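Local coordinates for protein HcgC (Methanococcus maripaludis S2, PDB 5O4J) that catalyses the SAM-dependent C-methylation of a pyridinol precursor, probably a step in building the iron-guanylylpyridinol cofactor of [Fe]-hydrogenase, at residues L37-G49 and T102-G114. Sequence-based numbering, arbitrary orientation.
With SAH (S-adenosyl-L-homocysteine), chain E; PJL ((3~{E})-3-[(~{E})-3-oxidanylprop-2-enoyl]iminopropanoic acid), chain H.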
loop_
_atom_site.group_PDB
_atom_site.type_symbol
_atom_site.label_atom_id
_atom_site.label_comp_id
_atom_site.label_asym_id
_atom_site.label_seq_id
_atom_site.Cartn_x
_atom_site.Cartn_y
_atom_site.Cartn_z
ATOM N N LEU A 37 25.477 -3.322 -27.057
ATOM C CA LEU A 37 26.709 -3.690 -27.750
ATOM C C LEU A 37 26.550 -3.760 -29.266
ATOM O O LEU A 37 27.559 -3.814 -29.976
ATOM C CB LEU A 37 27.238 -5.019 -27.203
ATOM C CG LEU A 37 27.734 -4.971 -25.753
ATOM C CD1 LEU A 37 28.228 -6.327 -25.298
ATOM C CD2 LEU A 37 28.836 -3.932 -25.582
ATOM N N GLU A 38 25.328 -3.781 -29.776
ATOM C CA GLU A 38 25.079 -3.623 -31.212
ATOM C C GLU A 38 25.851 -4.634 -32.055
ATOM O O GLU A 38 26.278 -4.343 -33.179
ATOM C CB GLU A 38 25.418 -2.197 -31.641
ATOM C CG GLU A 38 24.564 -1.155 -30.942
ATOM C CD GLU A 38 24.989 0.271 -31.253
ATOM O OE1 GLU A 38 24.245 1.199 -30.879
ATOM O OE2 GLU A 38 26.081 0.465 -31.829
ATOM N N GLY A 39 25.987 -5.853 -31.535
ATOM C CA GLY A 39 26.626 -6.919 -32.283
ATOM C C GLY A 39 28.125 -6.806 -32.408
ATOM O O GLY A 39 28.728 -7.579 -33.158
ATOM N N GLU A 40 28.749 -5.864 -31.704
ATOM C CA GLU A 40 30.199 -5.745 -31.747
ATOM C C GLU A 40 30.853 -6.999 -31.173
ATOM O O GLU A 40 30.384 -7.576 -30.187
ATOM C CB GLU A 40 30.660 -4.502 -30.978
ATOM C CG GLU A 40 32.165 -4.245 -31.084
ATOM C CD GLU A 40 32.594 -2.873 -30.583
ATOM O OE1 GLU A 40 31.730 -2.064 -30.194
ATOM O OE2 GLU A 40 33.812 -2.598 -30.596
ATOM N N GLU A 41 31.931 -7.429 -31.813
ATOM C CA GLU A 41 32.690 -8.589 -31.379
ATOM C C GLU A 41 33.936 -8.132 -30.634
ATOM O O GLU A 41 34.528 -7.096 -30.952
ATOM C CB GLU A 41 33.056 -9.458 -32.584
ATOM C CG GLU A 41 31.849 -10.168 -33.184
ATOM C CD GLU A 41 32.162 -10.894 -34.478
ATOM O OE1 GLU A 41 33.320 -10.847 -34.934
ATOM O OE2 GLU A 41 31.242 -11.523 -35.037
ATOM N N PHE A 42 34.324 -8.918 -29.633
ATOM C CA PHE A 42 35.399 -8.552 -28.727
ATOM C C PHE A 42 36.338 -9.735 -28.550
ATOM O O PHE A 42 35.919 -10.894 -28.596
ATOM C CB PHE A 42 34.851 -8.121 -27.354
ATOM C CG PHE A 42 33.936 -6.930 -27.410
ATOM C CD1 PHE A 42 34.440 -5.638 -27.316
ATOM C CD2 PHE A 42 32.576 -7.098 -27.572
ATOM C CE1 PHE A 42 33.592 -4.541 -27.378
ATOM C CE2 PHE A 42 31.724 -6.007 -27.633
ATOM C CZ PHE A 42 32.226 -4.732 -27.530
ATOM N N LYS A 43 37.616 -9.428 -28.320
ATOM C CA LYS A 43 38.607 -10.474 -28.103
ATOM C C LYS A 43 38.572 -10.979 -26.670
ATOM O O LYS A 43 38.727 -12.183 -26.429
ATOM C CB LYS A 43 40.005 -9.950 -28.442
ATOM C CG LYS A 43 40.276 -9.859 -29.937
ATOM C CD LYS A 43 41.582 -9.130 -30.227
ATOM C CE LYS A 43 41.959 -9.224 -31.699
ATOM N NZ LYS A 43 41.024 -8.461 -32.575
ATOM N N GLN A 44 38.369 -10.082 -25.707
ATOM C CA GLN A 44 38.428 -10.466 -24.303
ATOM C C GLN A 44 37.504 -9.582 -23.483
ATOM O O GLN A 44 37.701 -8.365 -23.408
ATOM C CB GLN A 44 39.858 -10.366 -23.785
ATOM C CG GLN A 44 40.015 -10.770 -22.333
ATOM C CD GLN A 44 41.424 -10.564 -21.840
ATOM O OE1 GLN A 44 41.832 -9.442 -21.556
ATOM N NE2 GLN A 44 42.186 -11.647 -21.763
ATOM N N ALA A 45 36.513 -10.199 -22.854
ATOM C CA ALA A 45 35.591 -9.505 -21.972
ATOM C C ALA A 45 35.894 -9.896 -20.536
ATOM O O ALA A 45 36.101 -11.076 -20.239
ATOM C CB ALA A 45 34.139 -9.843 -22.309
ATOM N N ILE A 46 35.937 -8.905 -19.653
ATOM C CA ILE A 46 36.081 -9.139 -18.221
ATOM C C ILE A 46 34.841 -8.597 -17.526
ATOM O O ILE A 46 34.467 -7.434 -17.720
ATOM C CB ILE A 46 37.364 -8.502 -17.661
ATOM C CG1 ILE A 46 38.569 -9.255 -18.232
ATOM C CG2 ILE A 46 37.362 -8.546 -16.127
ATOM C CD1 ILE A 46 39.909 -8.907 -17.619
ATOM N N VAL A 47 34.197 -9.455 -16.742
ATOM C CA VAL A 47 32.983 -9.128 -16.007
ATOM C C VAL A 47 33.307 -9.224 -14.523
ATOM O O VAL A 47 33.724 -10.288 -14.045
ATOM C CB VAL A 47 31.833 -10.074 -16.378
ATOM C CG1 VAL A 47 30.577 -9.744 -15.578
ATOM C CG2 VAL A 47 31.571 -10.021 -17.874
ATOM N N PHE A 48 33.119 -8.120 -13.800
ATOM C CA PHE A 48 33.317 -8.090 -12.355
ATOM C C PHE A 48 31.985 -8.347 -11.660
ATOM O O PHE A 48 30.999 -7.643 -11.914
ATOM C CB PHE A 48 33.892 -6.747 -11.899
ATOM C CG PHE A 48 35.297 -6.498 -12.353
ATOM C CD1 PHE A 48 36.371 -6.943 -11.607
ATOM C CD2 PHE A 48 35.542 -5.799 -13.523
ATOM C CE1 PHE A 48 37.667 -6.714 -12.024
ATOM C CE2 PHE A 48 36.837 -5.564 -13.941
ATOM C CZ PHE A 48 37.896 -6.016 -13.191
ATOM N N GLY A 49 31.958 -9.353 -10.783
ATOM C CA GLY A 49 30.782 -9.659 -9.994
ATOM C C GLY A 49 30.010 -10.850 -10.522
ATOM O O GLY A 49 29.206 -10.717 -11.444
ATOM N N THR A 102 50.955 -10.357 -19.861
ATOM C CA THR A 102 50.266 -9.570 -20.869
ATOM C C THR A 102 48.914 -10.164 -21.234
ATOM O O THR A 102 48.234 -9.630 -22.119
ATOM C CB THR A 102 51.140 -9.447 -22.126
ATOM O OG1 THR A 102 51.402 -10.750 -22.659
ATOM C CG2 THR A 102 52.465 -8.772 -21.782
ATOM N N SER A 103 48.509 -11.253 -20.578
ATOM C CA SER A 103 47.306 -11.981 -20.963
ATOM C C SER A 103 46.016 -11.224 -20.668
ATOM O O SER A 103 44.969 -11.599 -21.205
ATOM C CB SER A 103 47.269 -13.325 -20.237
ATOM O OG SER A 103 47.145 -13.128 -18.837
ATOM N N ILE A 104 46.052 -10.191 -19.831
ATOM C CA ILE A 104 44.851 -9.449 -19.453
ATOM C C ILE A 104 44.903 -8.089 -20.135
ATOM O O ILE A 104 45.699 -7.221 -19.761
ATOM C CB ILE A 104 44.714 -9.312 -17.931
ATOM C CG1 ILE A 104 44.529 -10.696 -17.289
ATOM C CG2 ILE A 104 43.553 -8.381 -17.570
ATOM C CD1 ILE A 104 43.335 -11.489 -17.821
ATOM N N ASN A 105 44.047 -7.904 -21.130
ATOM C CA ASN A 105 43.930 -6.643 -21.850
ATOM C C ASN A 105 42.546 -6.590 -22.481
ATOM O O ASN A 105 42.417 -6.644 -23.711
ATOM C CB ASN A 105 45.014 -6.511 -22.920
ATOM C CG ASN A 105 45.020 -5.144 -23.571
ATOM O OD1 ASN A 105 44.564 -4.165 -22.981
ATOM N ND2 ASN A 105 45.521 -5.072 -24.798
ATOM N N PRO A 106 41.491 -6.493 -21.675
ATOM C CA PRO A 106 40.134 -6.637 -22.217
ATOM C C PRO A 106 39.736 -5.455 -23.086
ATOM O O PRO A 106 40.080 -4.305 -22.803
ATOM C CB PRO A 106 39.265 -6.715 -20.959
ATOM C CG PRO A 106 40.038 -5.959 -19.932
ATOM C CD PRO A 106 41.485 -6.248 -20.223
ATOM N N ASP A 107 39.005 -5.750 -24.161
ATOM C CA ASP A 107 38.367 -4.699 -24.939
ATOM C C ASP A 107 36.911 -4.487 -24.541
ATOM O O ASP A 107 36.283 -3.542 -25.028
ATOM C CB ASP A 107 38.500 -4.977 -26.450
ATOM C CG ASP A 107 38.146 -6.402 -26.841
ATOM O OD1 ASP A 107 37.854 -7.235 -25.962
ATOM O OD2 ASP A 107 38.208 -6.692 -28.053
ATOM N N LEU A 108 36.379 -5.317 -23.644
ATOM C CA LEU A 108 35.064 -5.110 -23.046
ATOM C C LEU A 108 35.185 -5.328 -21.545
ATOM O O LEU A 108 35.634 -6.389 -21.107
ATOM C CB LEU A 108 34.021 -6.057 -23.641
ATOM C CG LEU A 108 32.649 -6.106 -22.957
ATOM C CD1 LEU A 108 31.945 -4.754 -22.989
ATOM C CD2 LEU A 108 31.779 -7.190 -23.581
ATOM N N VAL A 109 34.789 -4.333 -20.764
ATOM C CA VAL A 109 34.782 -4.430 -19.308
ATOM C C VAL A 109 33.365 -4.145 -18.835
ATOM O O VAL A 109 32.746 -3.168 -19.265
ATOM C CB VAL A 109 35.791 -3.460 -18.661
ATOM C CG1 VAL A 109 35.701 -3.499 -17.137
ATOM C CG2 VAL A 109 37.216 -3.786 -19.109
ATOM N N ILE A 110 32.846 -5.005 -17.967
ATOM C CA ILE A 110 31.527 -4.820 -17.381
ATOM C C ILE A 110 31.693 -4.941 -15.876
ATOM O O ILE A 110 32.145 -5.982 -15.386
ATOM C CB ILE A 110 30.499 -5.842 -17.897
ATOM C CG1 ILE A 110 30.415 -5.759 -19.429
ATOM C CG2 ILE A 110 29.139 -5.593 -17.257
ATOM C CD1 ILE A 110 29.440 -6.732 -20.060
ATOM N N ASP A 111 31.321 -3.890 -15.150
ATOM C CA ASP A 111 31.339 -3.902 -13.691
ATOM C C ASP A 111 29.916 -4.087 -13.190
ATOM O O ASP A 111 29.083 -3.186 -13.322
ATOM C CB ASP A 111 31.920 -2.619 -13.113
ATOM C CG ASP A 111 31.637 -2.492 -11.626
ATOM O OD1 ASP A 111 31.663 -3.530 -10.925
ATOM O OD2 ASP A 111 31.345 -1.371 -11.162
ATOM N N LEU A 112 29.648 -5.246 -12.595
ATOM C CA LEU A 112 28.349 -5.568 -12.029
ATOM C C LEU A 112 28.364 -5.567 -10.506
ATOM O O LEU A 112 27.403 -6.049 -9.887
ATOM C CB LEU A 112 27.894 -6.943 -12.534
ATOM C CG LEU A 112 27.838 -7.099 -14.054
ATOM C CD1 LEU A 112 27.526 -8.534 -14.443
ATOM C CD2 LEU A 112 26.802 -6.163 -14.638
ATOM N N THR A 113 29.419 -5.034 -9.880
ATOM C CA THR A 113 29.582 -5.230 -8.443
ATOM C C THR A 113 28.698 -4.297 -7.626
ATOM O O THR A 113 28.352 -4.627 -6.489
ATOM C CB THR A 113 31.047 -5.063 -8.024
ATOM O OG1 THR A 113 31.515 -3.741 -8.325
ATOM C CG2 THR A 113 31.918 -6.087 -8.722
ATOM N N GLY A 114 28.341 -3.139 -8.166
ATOM C CA GLY A 114 27.427 -2.256 -7.462
ATOM C C GLY A 114 28.000 -1.763 -6.148
ATOM O O GLY A 114 29.187 -1.448 -6.037
HETATM N N SAH E . 24.282 -5.987 -9.145
HETATM C CA SAH E . 24.333 -7.469 -8.963
HETATM C CB SAH E . 24.690 -7.793 -7.514
HETATM C CG SAH E . 26.183 -7.609 -7.249
HETATM S SD SAH E . 26.635 -8.119 -5.610
HETATM C C SAH E . 23.018 -8.118 -9.288
HETATM O O SAH E . 22.911 -9.362 -9.153
HETATM O OXT SAH E . 22.091 -7.386 -9.662
HETATM C "C5'" SAH E . 28.388 -7.882 -5.639
HETATM C "C4'" SAH E . 29.136 -9.007 -6.346
HETATM O "O4'" SAH E . 30.422 -8.515 -6.741
HETATM C "C3'" SAH E . 29.410 -10.169 -5.411
HETATM O "O3'" SAH E . 29.509 -11.406 -6.135
HETATM C "C2'" SAH E . 30.729 -9.763 -4.799
HETATM O "O2'" SAH E . 31.473 -10.841 -4.223
HETATM C "C1'" SAH E . 31.448 -9.168 -5.987
HETATM N N9 SAH E . 32.442 -8.142 -5.637
HETATM C C8 SAH E . 32.327 -7.192 -4.681
HETATM N N7 SAH E . 33.434 -6.407 -4.684
HETATM C C5 SAH E . 34.242 -6.855 -5.665
HETATM C C6 SAH E . 35.557 -6.475 -6.215
HETATM N N6 SAH E . 36.237 -5.432 -5.688
HETATM N N1 SAH E . 36.043 -7.204 -7.238
HETATM C C2 SAH E . 35.374 -8.235 -7.775
HETATM N N3 SAH E . 34.175 -8.643 -7.326
HETATM C C4 SAH E . 33.582 -7.994 -6.294
HETATM O O14 PJL H . 21.922 -7.736 -4.344
HETATM C C12 PJL H . 21.059 -6.833 -4.118
HETATM O O13 PJL H . 19.935 -6.787 -4.654
HETATM C C10 PJL H . 21.314 -5.695 -3.152
HETATM C C4 PJL H . 22.742 -5.218 -3.155
HETATM N N5 PJL H . 23.630 -5.785 -2.464
HETATM C C6 PJL H . 24.914 -5.378 -2.424
HETATM O O8 PJL H . 25.604 -5.570 -1.434
HETATM C C7 PJL H . 25.542 -4.672 -3.568
HETATM C C2 PJL H . 24.855 -4.386 -4.671
HETATM O O1 PJL H . 25.370 -3.754 -5.699
#
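Ile46 and Phe48 bond to the backbone of Leu108, Ile110 and Leu112, joining strands 44-48 and 108-111 in parallel, their axes 9° apart. Ile46 N donates to Leu108 O and Ile46 O accepts from Ile110 N, both at 2.9 Å; Phe48 repeats the pattern with Ile110 O and Leu112 N. Ahead of Ala45 and Leu108, side chains add polar grips. The Asp107 carboxylate spans two successive amides: OD2 takes Lys43 N at 2.8 Å through its syn lone pair, and OD1 takes Gln44 N, 24° out of the carboxylate plane. Gln44, CG anti to its own N (chi1 -179°) and extended beyond, carries its amide to the loop before Pro106. There NE2 donates to Ser103 O at 2.8 Å, OE1 receives Asn105 N at 2.7 Å, and Glu67 also accepts from NE2. A leucine here would probably leave Asn105 N and Ser103 O without these mates and the loop less firmly tied. Among apolar contacts, Leu108 CB lies over one face of the Phe42 ring, 4.0 Å from its centroid, while Leu108 CD2 meets Leu37 CD1 tip to tip. Val47 CG1 presses tightly on Leu112 CD1 (3.5 Å). On the other face of the sheet, Ile46 CD1 reaches both Ile104 CG2 and Pro106 CG, and Val109 CG1 sits at the edge of the Phe48 ring. At the end of strand 108-111, Asp111 OD1 accepts from Thr113 N, closing an Asx turn, and Gly49, Leu112 and Thr113 border S-adenosyl-L-homocysteine: neighbouring parallel strands opening at their C-terminal ends onto the ligand, as in Rossmann-like folds.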